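Long-range contacts in aryl acylamidase (bacterium CSBL00001, PDB 4YJI), which probably hydrolyses the amide bond of N-acylated aromatic amines, as an aryl acylamidase of the amidase signature family: residues T81-L86 with L128-S133; A88-W93 with G111-Y116; S95-I100 with P134-R139; G161-G166 with G185-I190; G181-G186 with Y221-P226. The protein carries 1 engineered substitution. All coordinates share one frame; numbering follows the deposited sequence.

Contact 1. Residues T81-L86 with L128-S133. With TYL (N-(4-hydroxyphenyl)acetamide (tylenol)), chain C.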
# COMPACT_ATOMS: atom_id res chain seq x y z
N THR A 81 -11.23 10.76 -0.88
CA THR A 81 -10.05 9.94 -0.61
C THR A 81 -9.03 10.72 0.22
O THR A 81 -9.20 11.92 0.50
CB THR A 81 -9.41 9.43 -1.93
OG1 THR A 81 -8.46 8.40 -1.64
CG2 THR A 81 -8.73 10.57 -2.70
N LEU A 82 -7.99 10.03 0.66
CA LEU A 82 -6.88 10.64 1.38
C LEU A 82 -5.56 10.09 0.86
O LEU A 82 -5.49 8.94 0.40
CB LEU A 82 -7.00 10.40 2.89
CG LEU A 82 -8.08 11.15 3.67
CD1 LEU A 82 -9.41 10.41 3.61
CD2 LEU A 82 -7.63 11.33 5.11
N MET A 83 -4.51 10.92 0.94
CA MET A 83 -3.16 10.51 0.52
C MET A 83 -2.31 10.14 1.74
O MET A 83 -2.65 10.49 2.86
CB MET A 83 -2.46 11.63 -0.27
CG MET A 83 -2.08 12.83 0.60
SD MET A 83 -1.11 14.11 -0.26
CE MET A 83 0.33 13.17 -0.77
N LYS A 84 -1.21 9.45 1.50
CA LYS A 84 -0.32 8.99 2.56
C LYS A 84 0.73 10.03 2.94
O LYS A 84 1.34 10.64 2.06
CB LYS A 84 0.36 7.70 2.11
CG LYS A 84 1.37 7.10 3.08
CD LYS A 84 1.96 5.83 2.46
CE LYS A 84 2.99 5.20 3.36
NZ LYS A 84 3.54 3.95 2.72
N ASP A 85 0.97 10.20 4.24
CA ASP A 85 2.00 11.13 4.71
C ASP A 85 3.40 10.48 4.73
O ASP A 85 3.99 10.27 5.78
CB ASP A 85 1.63 11.63 6.11
CG ASP A 85 2.63 12.63 6.66
OD1 ASP A 85 3.36 13.26 5.85
OD2 ASP A 85 2.68 12.79 7.91
N LEU A 86 3.90 10.14 3.55
CA LEU A 86 5.26 9.63 3.41
C LEU A 86 5.82 10.13 2.09
O LEU A 86 5.39 9.69 1.02
CB LEU A 86 5.31 8.10 3.49
CG LEU A 86 6.69 7.48 3.27
CD1 LEU A 86 7.69 8.05 4.27
CD2 LEU A 86 6.63 5.95 3.39
N LEU A 128 -9.33 14.69 1.13
CA LEU A 128 -9.75 15.23 2.43
C LEU A 128 -8.62 15.39 3.45
O LEU A 128 -8.82 16.04 4.49
CB LEU A 128 -10.85 14.35 3.03
CG LEU A 128 -12.28 14.77 2.69
CD1 LEU A 128 -12.63 14.45 1.24
CD2 LEU A 128 -13.26 14.11 3.64
N GLY A 129 -7.46 14.81 3.18
CA GLY A 129 -6.35 14.88 4.12
C GLY A 129 -5.28 13.83 3.89
O GLY A 129 -5.17 13.28 2.80
N GLN A 130 -4.48 13.57 4.93
CA GLN A 130 -3.36 12.64 4.86
C GLN A 130 -3.47 11.57 5.93
O GLN A 130 -4.02 11.82 7.00
CB GLN A 130 -2.02 13.35 5.03
CG GLN A 130 -1.71 14.39 3.99
CD GLN A 130 -0.43 15.12 4.30
OE1 GLN A 130 -0.06 15.28 5.47
NE2 GLN A 130 0.27 15.56 3.26
N THR A 131 -2.90 10.40 5.64
CA THR A 131 -2.97 9.26 6.54
C THR A 131 -1.60 8.92 7.15
O THR A 131 -0.55 9.23 6.57
CB THR A 131 -3.52 8.02 5.82
OG1 THR A 131 -2.75 7.77 4.64
CG2 THR A 131 -4.99 8.25 5.42
N ASN A 132 -1.64 8.29 8.32
CA ASN A 132 -0.45 7.97 9.10
C ASN A 132 0.46 6.90 8.48
O ASN A 132 -0.02 5.96 7.85
CB ASN A 132 -0.89 7.52 10.50
CG ASN A 132 0.19 7.66 11.55
OD1 ASN A 132 1.11 8.47 11.42
ND2 ASN A 132 0.07 6.89 12.63
N SER A 133 1.75 7.06 8.73
CA SER A 133 2.81 6.15 8.28
C SER A 133 3.91 6.11 9.36
O SER A 133 4.09 7.09 10.09
CB SER A 133 3.38 6.62 6.93
OG SER A 133 4.65 6.04 6.66
C1 TYL C . 8.28 2.07 2.38
C2 TYL C . 7.30 2.66 1.60
C3 TYL C . 7.64 3.72 0.76
C4 TYL C . 8.95 4.17 0.72
C5 TYL C . 9.93 3.58 1.51
C6 TYL C . 9.60 2.53 2.35
N TYL C . 7.97 1.01 3.25
C TYL C . 7.31 -0.15 2.85
CM TYL C . 7.05 -1.17 3.93
O4 TYL C . 9.31 5.23 -0.13
O TYL C . 6.97 -0.32 1.69
O HOH W 1 -3.89 7.38 2.12
O HOH W 2 2.53 10.13 9.22
O HOH W 3 1.21 15.39 7.94
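Met-83 and Lys-84 pair in parallel with Gln-130 and Thr-131, joining strands 80-84 and 126-131 of a mixed sheet beside the ligand pocket, where Leu-86 CD2 lies 3.6 Å from ligand atom C3. Four backbone bonds zip them together: Thr-81 O meets Leu-128 N almost head-on at 2.8 Å, Gly-129 O takes Met-83 N, Met-83 O takes Thr-131 N, and Thr-131 O takes Asp-85 N. Met-83 and Gln-130 leave the same face and lie alongside each other, CG of Met-83 3.8 Å from CG of Gln-130. The amide of Gln-130 is held at both ends: NE2 donates to Pro-94 O, while a water 2.8 Å from OE1 also gives a weak bond to Asp-85 OD2. Amide and carboxylate planes are only 15° apart, and Asp-85 OD2 is also bonded to Thr-96 OG1. A leucine in place of Gln-130 would probably leave Pro-94 O without this donor and break the water link to Asp-85. Another water joins Leu-82 O to Thr-131 OG1, and the CG2 methyl of Thr-131 rests 3.9 Å from Leu-82 CB. Lys-84 has CG opposite its backbone N (chi1 178°) and is fully extended beyond, CE passing Ser-133 OG at 3.8 Å, so that NZ reaches Ser-163, Ser-164 and Thr-182. Strand 48-51 flanks strand 126-131 on its far edge, helix 165-172 packs on Leu-82 and Thr-131, and helix 27-45 covers Leu-128.

Contact 2. Residues A88-W93 with G111-Y116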
# COMPACT_ATOMS: atom_id res chain seq x y z
N ALA A 88 5.06 12.82 1.03
CA ALA A 88 3.90 13.51 0.49
C ALA A 88 4.31 14.82 -0.16
O ALA A 88 5.05 15.61 0.44
CB ALA A 88 2.87 13.78 1.59
N ALA A 89 3.84 15.06 -1.38
CA ALA A 89 4.01 16.38 -1.97
C ALA A 89 2.68 16.85 -2.54
O ALA A 89 2.13 16.26 -3.47
CB ALA A 89 5.08 16.36 -3.05
N LYS A 90 2.15 17.91 -1.93
CA LYS A 90 0.99 18.62 -2.46
C LYS A 90 1.12 20.06 -1.98
O LYS A 90 1.32 20.29 -0.79
CB LYS A 90 -0.32 17.98 -1.98
CG LYS A 90 -1.58 18.57 -2.63
CD LYS A 90 -2.82 17.80 -2.23
CE LYS A 90 -3.99 18.12 -3.16
NZ LYS A 90 -4.26 19.59 -3.28
N PRO A 91 1.06 21.03 -2.91
CA PRO A 91 1.31 22.43 -2.53
C PRO A 91 0.50 22.88 -1.32
O PRO A 91 -0.71 22.66 -1.27
CB PRO A 91 0.90 23.21 -3.79
CG PRO A 91 1.18 22.25 -4.90
CD PRO A 91 0.78 20.88 -4.35
N GLY A 92 1.18 23.45 -0.33
CA GLY A 92 0.51 23.91 0.87
C GLY A 92 0.26 22.86 1.93
O GLY A 92 -0.14 23.19 3.05
N TRP A 93 0.47 21.58 1.60
CA TRP A 93 0.19 20.51 2.56
C TRP A 93 1.44 20.12 3.33
O TRP A 93 2.56 20.29 2.84
CB TRP A 93 -0.39 19.28 1.86
CG TRP A 93 -1.80 19.42 1.39
CD1 TRP A 93 -2.39 20.55 0.87
CD2 TRP A 93 -2.80 18.40 1.37
NE1 TRP A 93 -3.70 20.28 0.53
CE2 TRP A 93 -3.98 18.97 0.84
CE3 TRP A 93 -2.82 17.05 1.76
CZ2 TRP A 93 -5.15 18.24 0.67
CZ3 TRP A 93 -3.99 16.32 1.60
CH2 TRP A 93 -5.15 16.92 1.06
N GLY A 111 3.72 23.87 -7.14
CA GLY A 111 4.01 23.13 -8.35
C GLY A 111 4.63 21.75 -8.19
O GLY A 111 5.01 21.13 -9.19
N VAL A 112 4.75 21.27 -6.95
CA VAL A 112 5.39 19.98 -6.68
C VAL A 112 4.34 18.99 -6.18
O VAL A 112 3.73 19.21 -5.14
CB VAL A 112 6.52 20.10 -5.63
CG1 VAL A 112 7.24 18.77 -5.46
CG2 VAL A 112 7.50 21.20 -6.02
N TRP A 113 4.15 17.90 -6.93
CA TRP A 113 3.07 16.95 -6.64
C TRP A 113 3.50 15.50 -6.54
O TRP A 113 4.29 15.04 -7.36
CB TRP A 113 2.01 17.04 -7.74
CG TRP A 113 1.23 18.30 -7.75
CD1 TRP A 113 1.62 19.52 -8.23
CD2 TRP A 113 -0.10 18.47 -7.26
NE1 TRP A 113 0.61 20.44 -8.07
CE2 TRP A 113 -0.46 19.82 -7.48
CE3 TRP A 113 -1.03 17.61 -6.67
CZ2 TRP A 113 -1.71 20.32 -7.13
CZ3 TRP A 113 -2.27 18.11 -6.32
CH2 TRP A 113 -2.59 19.46 -6.54
N SER A 114 2.97 14.77 -5.55
CA SER A 114 2.99 13.30 -5.58
C SER A 114 1.97 12.83 -6.61
O SER A 114 1.04 13.55 -6.95
CB SER A 114 2.67 12.70 -4.21
OG SER A 114 3.48 13.22 -3.19
N THR A 115 2.13 11.60 -7.11
CA THR A 115 1.28 11.11 -8.20
C THR A 115 -0.19 10.93 -7.79
O THR A 115 -1.10 11.35 -8.51
CB THR A 115 1.80 9.77 -8.75
OG1 THR A 115 3.12 9.97 -9.29
CG2 THR A 115 0.88 9.23 -9.86
N TYR A 116 -0.42 10.29 -6.64
CA TYR A 116 -1.78 10.00 -6.22
C TYR A 116 -2.63 11.28 -6.10
O TYR A 116 -3.67 11.36 -6.73
CB TYR A 116 -1.80 9.21 -4.91
CG TYR A 116 -3.17 8.69 -4.51
CD1 TYR A 116 -3.66 7.51 -5.04
CD2 TYR A 116 -3.96 9.39 -3.60
CE1 TYR A 116 -4.91 7.02 -4.68
CE2 TYR A 116 -5.23 8.91 -3.23
CZ TYR A 116 -5.69 7.72 -3.78
OH TYR A 116 -6.92 7.24 -3.42
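Ala-89, just before a type II beta turn (Lys-90 to Trp-93), is tied to Ser-114 at the N-cap position of helix 115-122. Two hydrogen bonds make this link. Ser-114 N donates to Ala-89 O at 2.7 Å, nearly straight at the hydrogen (167°). In the other direction Ala-89 N gives a short 2.6 Å bond to Ser-114 OG, which a chi1 of -53° sets beside its own backbone N and close to the incoming amide. This hydroxyl makes no capping bond; at the helix start the carboxylate oxygens of Glu-224 accept from Thr-115 N and Tyr-116 N instead. The two segments run roughly antiparallel here, and the CA of Trp-113 also makes a C-H...O contact with Ala-89 O. A salt bridge to Glu-55 holds Lys-90 NZ.

Among the apolar contacts, Ala-89 CB touches Val-112 CG1 at 4.0 Å near the surface. The aliphatic part of Lys-90 lies between two indoles: CD sits over the centre of the Trp-93 ring, while CE comes obliquely to CZ3 of Trp-113 at 3.6 Å. The remaining contact is a CH-pi one: Pro-91 CD stands over the five-membered ring of Trp-113, 3.8 Å from its centroid and 20° off the normal.

Contact 3. Residues S95-I100 with P134-R139. With TYL (N-(4-hydroxyphenyl)acetamide (tylenol)), chain C.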
# COMPACT_ATOMS: atom_id res chain seq x y z
N SER A 95 4.29 17.62 5.18
CA SER A 95 4.98 16.38 4.83
C SER A 95 5.94 16.06 5.96
O SER A 95 6.97 16.71 6.09
CB SER A 95 5.71 16.51 3.49
OG SER A 95 6.33 15.28 3.12
N THR A 96 5.60 15.07 6.79
CA THR A 96 6.40 14.78 7.98
C THR A 96 7.22 13.50 7.85
O THR A 96 7.89 13.11 8.80
CB THR A 96 5.50 14.67 9.24
OG1 THR A 96 4.71 13.47 9.20
CG2 THR A 96 4.58 15.88 9.34
N LEU A 97 7.17 12.88 6.68
CA LEU A 97 7.91 11.62 6.43
C LEU A 97 7.59 10.57 7.48
O LEU A 97 8.47 9.87 7.99
CB LEU A 97 9.42 11.89 6.39
CG LEU A 97 9.87 12.97 5.40
CD1 LEU A 97 11.38 13.12 5.37
CD2 LEU A 97 9.32 12.71 4.01
N GLY A 98 6.31 10.44 7.80
CA GLY A 98 5.88 9.39 8.70
C GLY A 98 6.04 9.73 10.18
O GLY A 98 6.43 8.88 10.99
N GLY A 99 5.73 10.97 10.53
CA GLY A 99 5.65 11.34 11.93
C GLY A 99 6.96 11.81 12.55
O GLY A 99 7.23 11.54 13.73
N ILE A 100 7.77 12.51 11.77
CA ILE A 100 8.97 13.16 12.32
C ILE A 100 8.60 14.54 12.87
O ILE A 100 8.34 15.47 12.10
CB ILE A 100 10.07 13.31 11.26
CG1 ILE A 100 10.58 11.95 10.79
CG2 ILE A 100 11.22 14.16 11.79
CD1 ILE A 100 11.62 12.04 9.68
N PRO A 134 4.67 5.00 9.46
CA PRO A 134 5.85 5.02 10.33
C PRO A 134 6.96 5.86 9.73
O PRO A 134 6.94 6.12 8.53
CB PRO A 134 6.27 3.55 10.37
CG PRO A 134 5.86 3.03 9.02
CD PRO A 134 4.51 3.70 8.79
N VAL A 135 7.93 6.26 10.55
CA VAL A 135 9.02 7.13 10.11
C VAL A 135 9.79 6.56 8.92
O VAL A 135 10.27 5.42 8.96
CB VAL A 135 10.01 7.39 11.27
CG1 VAL A 135 11.24 8.17 10.78
CG2 VAL A 135 9.32 8.14 12.41
N TYR A 136 9.88 7.36 7.85
CA TYR A 136 10.55 6.98 6.61
C TYR A 136 10.04 5.67 5.99
O TYR A 136 10.73 5.06 5.17
CB TYR A 136 12.07 6.88 6.82
CG TYR A 136 12.79 8.20 6.68
CD1 TYR A 136 12.84 8.85 5.46
CD2 TYR A 136 13.44 8.79 7.77
CE1 TYR A 136 13.50 10.07 5.31
CE2 TYR A 136 14.11 10.01 7.63
CZ TYR A 136 14.13 10.64 6.39
OH TYR A 136 14.78 11.85 6.22
N GLY A 137 8.84 5.26 6.39
CA GLY A 137 8.24 4.03 5.90
C GLY A 137 8.97 2.77 6.34
O GLY A 137 8.74 1.68 5.80
N PHE A 138 9.84 2.89 7.34
CA PHE A 138 10.85 1.85 7.56
C PHE A 138 10.39 0.73 8.51
O PHE A 138 11.13 0.36 9.43
CB PHE A 138 12.15 2.48 8.08
CG PHE A 138 13.40 1.80 7.57
CD1 PHE A 138 13.79 0.57 8.06
CD2 PHE A 138 14.20 2.40 6.60
CE1 PHE A 138 14.94 -0.07 7.59
CE2 PHE A 138 15.35 1.78 6.14
CZ PHE A 138 15.71 0.53 6.63
N ARG A 139 9.20 0.20 8.28
CA ARG A 139 8.68 -0.99 8.96
C ARG A 139 7.31 -1.37 8.42
O ARG A 139 6.62 -0.54 7.80
CB ARG A 139 8.60 -0.78 10.48
CG ARG A 139 7.79 0.43 10.91
CD ARG A 139 7.89 0.65 12.42
NE ARG A 139 9.26 0.98 12.82
CZ ARG A 139 9.78 0.75 14.02
NH1 ARG A 139 9.04 0.17 14.97
NH2 ARG A 139 11.04 1.09 14.27
C1 TYL C . 8.28 2.07 2.38
C2 TYL C . 7.30 2.66 1.60
C3 TYL C . 7.64 3.72 0.76
C4 TYL C . 8.95 4.17 0.72
C5 TYL C . 9.93 3.58 1.51
C6 TYL C . 9.60 2.53 2.35
N TYL C . 7.97 1.01 3.25
C TYL C . 7.31 -0.15 2.85
CM TYL C . 7.05 -1.17 3.93
O4 TYL C . 9.31 5.23 -0.13
O TYL C . 6.97 -0.32 1.69
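The phenol ring of Tyr-136 meets two methyls from segment 95-100, both coming obliquely from the same side: Leu-97 CD1 lies 3.7 Å from Tyr-136 CE1, and Ile-100 CD1 lies 3.8 Å from Tyr-136 CE2. Helices 315-339 and 354-362 also pack on this side chain, and its OH is hydrogen-bonded to Ser-333 OG. With an alanine in place of this tyrosine, Leu-97 and Ile-100 would probably lose the ring they pack on, and Ser-333 OG its phenol partner. Ile-100 reaches the ring with CG1 anti to the carbonyl carbon (chi1 -65°), and on the way CG1 crosses Val-135 CG1 at 3.8 Å.

The backbones are close enough to need glycine. Tyr-136 N donates a nearly straight bond (173°) to Leu-97 O at 2.9 Å, the donor tilted well off the carbonyl plane. Next to it the CA of Gly-98 makes a C-H...O contact of 3.4 Å with Pro-134 O; a side chain at Gly-98 would run into that oxygen. Past Tyr-136 the chain turns, and Gly-137 O receives the amide N of the bound N-(4-hydroxyphenyl)acetamide at 2.7 Å; segment 134-139 thus lines the ligand pocket, with loop 95-100 packed behind it.

Contact 4. Residues G161-G166 with G185-I190. Engineered in segment 185-190: Ala-187 (natural residue Ser). With TYL (N-(4-hydroxyphenyl)acetamide (tylenol)), chain C.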
# COMPACT_ATOMS: atom_id res chain seq x y z
N GLY A 161 -1.02 -2.47 10.40
CA GLY A 161 0.02 -2.79 9.44
C GLY A 161 0.56 -1.49 8.86
O GLY A 161 0.05 -0.42 9.18
N GLY A 162 1.57 -1.59 8.01
CA GLY A 162 2.20 -0.39 7.46
C GLY A 162 3.05 -0.72 6.26
O GLY A 162 3.21 -1.89 5.91
N SER A 163 3.62 0.30 5.62
CA SER A 163 3.58 1.66 6.14
C SER A 163 2.32 2.47 5.79
O SER A 163 2.12 3.54 6.36
CB SER A 163 4.83 2.43 5.66
OG SER A 163 4.98 2.37 4.26
N SER A 164 1.46 1.96 4.91
CA SER A 164 0.21 2.66 4.57
C SER A 164 -0.94 2.29 5.51
O SER A 164 -2.05 2.01 5.05
CB SER A 164 -0.23 2.36 3.13
OG SER A 164 0.83 2.47 2.20
N GLY A 165 -0.69 2.30 6.82
CA GLY A 165 -1.67 1.81 7.78
C GLY A 165 -2.90 2.69 7.92
O GLY A 165 -4.02 2.18 8.04
N GLY A 166 -2.69 4.00 7.93
CA GLY A 166 -3.80 4.94 7.97
C GLY A 166 -4.72 4.78 6.77
O GLY A 166 -5.95 4.83 6.92
N GLY A 185 8.57 -1.91 0.18
CA GLY A 185 8.82 -3.25 0.69
C GLY A 185 7.52 -4.00 0.91
O GLY A 185 7.50 -5.09 1.48
N GLY A 186 6.42 -3.41 0.45
CA GLY A 186 5.11 -4.03 0.58
C GLY A 186 4.01 -3.14 1.14
O GLY A 186 2.92 -3.62 1.42
N ALA A 187 4.27 -1.84 1.28
CA ALA A 187 3.38 -1.00 2.09
C ALA A 187 1.96 -0.78 1.54
O ALA A 187 1.11 -0.29 2.27
CB ALA A 187 4.03 0.32 2.34
N ILE A 188 1.69 -1.12 0.28
CA ILE A 188 0.31 -1.11 -0.21
C ILE A 188 -0.39 -2.39 0.24
O ILE A 188 -1.60 -2.41 0.53
CB ILE A 188 0.26 -0.99 -1.75
CG1 ILE A 188 0.63 0.42 -2.21
CG2 ILE A 188 -1.10 -1.36 -2.30
CD1 ILE A 188 1.05 0.48 -3.68
N ARG A 189 0.38 -3.46 0.31
CA ARG A 189 -0.15 -4.82 0.43
C ARG A 189 -0.17 -5.32 1.86
O ARG A 189 -1.08 -6.05 2.25
CB ARG A 189 0.67 -5.78 -0.45
CG ARG A 189 0.61 -5.40 -1.95
CD ARG A 189 1.74 -6.02 -2.76
NE ARG A 189 3.01 -5.30 -2.58
CZ ARG A 189 4.20 -5.86 -2.74
NH1 ARG A 189 4.28 -7.14 -3.07
NH2 ARG A 189 5.30 -5.14 -2.56
N ILE A 190 0.84 -4.94 2.63
CA ILE A 190 0.95 -5.35 4.05
C ILE A 190 -0.26 -4.92 4.88
O ILE A 190 -0.92 -5.77 5.48
CB ILE A 190 2.26 -4.81 4.71
CG1 ILE A 190 3.51 -5.39 4.04
CG2 ILE A 190 2.26 -5.07 6.23
CD1 ILE A 190 4.73 -4.49 4.19
C1 TYL C . 8.28 2.07 2.38
C2 TYL C . 7.30 2.66 1.60
C3 TYL C . 7.64 3.72 0.76
C4 TYL C . 8.95 4.17 0.72
C5 TYL C . 9.93 3.58 1.51
C6 TYL C . 9.60 2.53 2.35
N TYL C . 7.97 1.01 3.25
C TYL C . 7.31 -0.15 2.85
CM TYL C . 7.05 -1.17 3.93
O4 TYL C . 9.31 5.23 -0.13
O TYL C . 6.97 -0.32 1.69
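A cis peptide before Ser-163, together with a chi1 of 53° that places OG between the backbone N and the carbonyl carbon, turns this hydroxyl onto Ala-187: Ser-163 OG lies just 3.0 Å from Ala-187 CB. Ser-164 takes another setting, OG anti to the carbonyl carbon (chi1 -47°), and donates to Ala-187 O at 2.8 Å, arriving from well above the carbonyl plane. The same oxygen gets a long, weak bond from Ser-164 N. Both serine hydroxyls are also hydrogen-bonded to Lys-84 NZ, whereas Ser-163 N is buried without a partner.

Ala-187 is engineered; the natural residue is serine. With a cis serine and a lysine beside it, the site matches the Ser-cisSer-Lys catalytic triad of amidase signature enzymes, so the substitution probably removes the nucleophile. The ligand fits that reading: Gly-185 N donates to the acetamide O at 2.7 Å, Gly-184 N is a further donor and Ala-187 N adds a weak bond of 3.1 Å, consistent with an oxyanion hole, while Ala-187 CB sits against that same oxygen.

Away from the serine hydroxyls, Gly-162 O nestles into the branch of Ile-190, 3.3 Å from its CB and 3.5 Å from its CD1. Ile-190 CD1 continues to the acetyl methyl CM of the ligand at 4.1 Å. The turn carrying Ala-187 is closed by Gly-186 O, which accepts from both Arg-189 N and Ile-190 N.

Contact 5. Residues G181-G186 with Y221-P226. With TYL (N-(4-hydroxyphenyl)acetamide (tylenol)), chain C.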
# COMPACT_ATOMS: atom_id res chain seq x y z
N GLY A 181 -1.66 4.52 -1.29
CA GLY A 181 -0.54 3.95 -0.56
C GLY A 181 0.73 4.08 -1.39
O GLY A 181 0.68 4.33 -2.59
N THR A 182 1.87 3.94 -0.73
CA THR A 182 3.14 3.84 -1.45
C THR A 182 3.78 2.55 -0.98
O THR A 182 3.37 2.01 0.05
CB THR A 182 4.05 5.04 -1.19
OG1 THR A 182 4.50 5.02 0.17
CG2 THR A 182 3.31 6.36 -1.47
N ASP A 183 4.74 2.03 -1.73
CA ASP A 183 5.16 0.65 -1.52
C ASP A 183 6.63 0.51 -1.91
O ASP A 183 6.99 0.64 -3.08
CB ASP A 183 4.23 -0.28 -2.34
CG ASP A 183 4.39 -1.78 -2.02
OD1 ASP A 183 5.52 -2.29 -2.03
OD2 ASP A 183 3.35 -2.46 -1.82
N GLY A 184 7.49 0.25 -0.92
CA GLY A 184 8.91 0.07 -1.16
C GLY A 184 9.37 -1.30 -0.69
O GLY A 184 10.42 -1.80 -1.11
N GLY A 185 8.57 -1.91 0.18
CA GLY A 185 8.82 -3.25 0.69
C GLY A 185 7.52 -4.00 0.91
O GLY A 185 7.50 -5.09 1.48
N GLY A 186 6.42 -3.41 0.45
CA GLY A 186 5.11 -4.03 0.58
C GLY A 186 4.01 -3.14 1.14
O GLY A 186 2.92 -3.62 1.42
N TYR A 221 12.41 -1.04 -6.18
CA TYR A 221 11.32 -0.42 -6.91
C TYR A 221 10.31 0.17 -5.91
O TYR A 221 9.94 -0.50 -4.93
CB TYR A 221 10.63 -1.45 -7.81
CG TYR A 221 11.42 -1.94 -9.00
CD1 TYR A 221 12.01 -1.05 -9.90
CD2 TYR A 221 11.56 -3.30 -9.25
CE1 TYR A 221 12.70 -1.52 -11.03
CE2 TYR A 221 12.24 -3.77 -10.36
CZ TYR A 221 12.81 -2.88 -11.24
OH TYR A 221 13.47 -3.36 -12.35
N LEU A 222 9.89 1.40 -6.18
CA LEU A 222 8.89 2.10 -5.38
C LEU A 222 7.62 2.26 -6.20
O LEU A 222 7.68 2.60 -7.38
CB LEU A 222 9.39 3.48 -4.93
CG LEU A 222 10.80 3.49 -4.33
CD1 LEU A 222 11.24 4.93 -3.99
CD2 LEU A 222 10.84 2.61 -3.10
N TYR A 223 6.48 2.01 -5.57
CA TYR A 223 5.19 2.10 -6.26
C TYR A 223 4.20 3.02 -5.55
O TYR A 223 4.22 3.10 -4.32
CB TYR A 223 4.56 0.71 -6.35
CG TYR A 223 5.47 -0.37 -6.87
CD1 TYR A 223 5.64 -0.58 -8.24
CD2 TYR A 223 6.12 -1.24 -5.99
CE1 TYR A 223 6.45 -1.59 -8.72
CE2 TYR A 223 6.95 -2.28 -6.47
CZ TYR A 223 7.10 -2.44 -7.84
OH TYR A 223 7.90 -3.46 -8.32
N GLU A 224 3.32 3.68 -6.31
CA GLU A 224 2.08 4.24 -5.74
C GLU A 224 0.89 3.42 -6.25
O GLU A 224 0.87 3.01 -7.42
CB GLU A 224 1.91 5.74 -6.08
CG GLU A 224 2.97 6.65 -5.43
CD GLU A 224 2.61 8.15 -5.40
OE1 GLU A 224 1.48 8.51 -4.98
OE2 GLU A 224 3.47 8.98 -5.79
N GLY A 225 -0.11 3.19 -5.40
CA GLY A 225 -1.26 2.38 -5.78
C GLY A 225 -2.40 2.47 -4.78
O GLY A 225 -2.24 3.02 -3.69
N PRO A 226 -3.58 1.95 -5.16
CA PRO A 226 -4.78 2.07 -4.33
C PRO A 226 -4.99 0.93 -3.33
O PRO A 226 -4.56 -0.21 -3.57
CB PRO A 226 -5.90 2.05 -5.36
CG PRO A 226 -5.37 1.07 -6.41
CD PRO A 226 -3.87 1.32 -6.46
C1 TYL C . 8.28 2.07 2.38
C2 TYL C . 7.30 2.66 1.60
C3 TYL C . 7.64 3.72 0.76
C4 TYL C . 8.95 4.17 0.72
C5 TYL C . 9.93 3.58 1.51
C6 TYL C . 9.60 2.53 2.35
N TYL C . 7.97 1.01 3.25
C TYL C . 7.31 -0.15 2.85
CM TYL C . 7.05 -1.17 3.93
O4 TYL C . 9.31 5.23 -0.13
O TYL C . 6.97 -0.32 1.69
O HOH W 4 -0.15 7.05 -3.10
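Gly-181 O is gripped by Gly-225 N, 3.1 Å away, and by a water at 2.9 Å that also donates to Glu-224 OE1; the CA of Glu-224 adds a C-H...O contact. Gly-181 N answers with a bond to Gly-225 O, completing one hydrogen-bonded antiparallel pair. Two residues on, Tyr-223 N donates to Asp-183 O at 2.9 Å, while the return bond from Asp-183 N is weak.

Strand 178-183 thus pairs antiparallel with strand 223-228 in the central mixed sheet of the amidase signature fold. Thr-182 and Glu-224 lie side by side on one face, Thr-182 CG2 4.0 Å from Glu-224 CG. From the other face project Asp-183 and Tyr-223, carboxylate and ring planes turned 78° apart; Asp-183 O meets the ring obliquely, 3.6 Å from Tyr-223 CD2. Asp-183 is braced from outside by a salt bridge to Arg-189 and a bond from Ile-188 N.

Where the strand ends, glycines turn toward the ligand. Leu-222 CD2 lies 3.7 Å from Gly-184 CA; a CB on Gly-184 would be tight against that methyl and crowded by ligand atom C5. Gly-184 N donates to the ligand's acetamide O at 2.7 Å, and Thr-182 OG1, itself bonded to Lys-84 NZ, stands 3.4 Å from ring atom C3.

In the fold
Along the chain, contacts 1, 2 and 3 interlock between residues 81 and 139: contact 2 falls within the span of contact 1, and contact 3 crosses both. Contacts 4 and 5 follow, sharing Gly-185 and Gly-186, their centres about 8 Å apart. Contact 1 pairs strands 80-84 and 126-131, contact 5 strands 178-183 and 223-228, with centres about 14 Å apart; a backbone bond between Leu-82 and Gly-180 joins the two pairs, and Lys-84 spans them, reaching Ser-163, Ser-164 and Thr-182. Glu-224 similarly links contact 5 to the start of helix 115-122 in contact 2. Contacts 1, 3, 4 and 5 all touch the ligand, so the pocket is assembled from strand ends and loops, while contact 2 sits farther out.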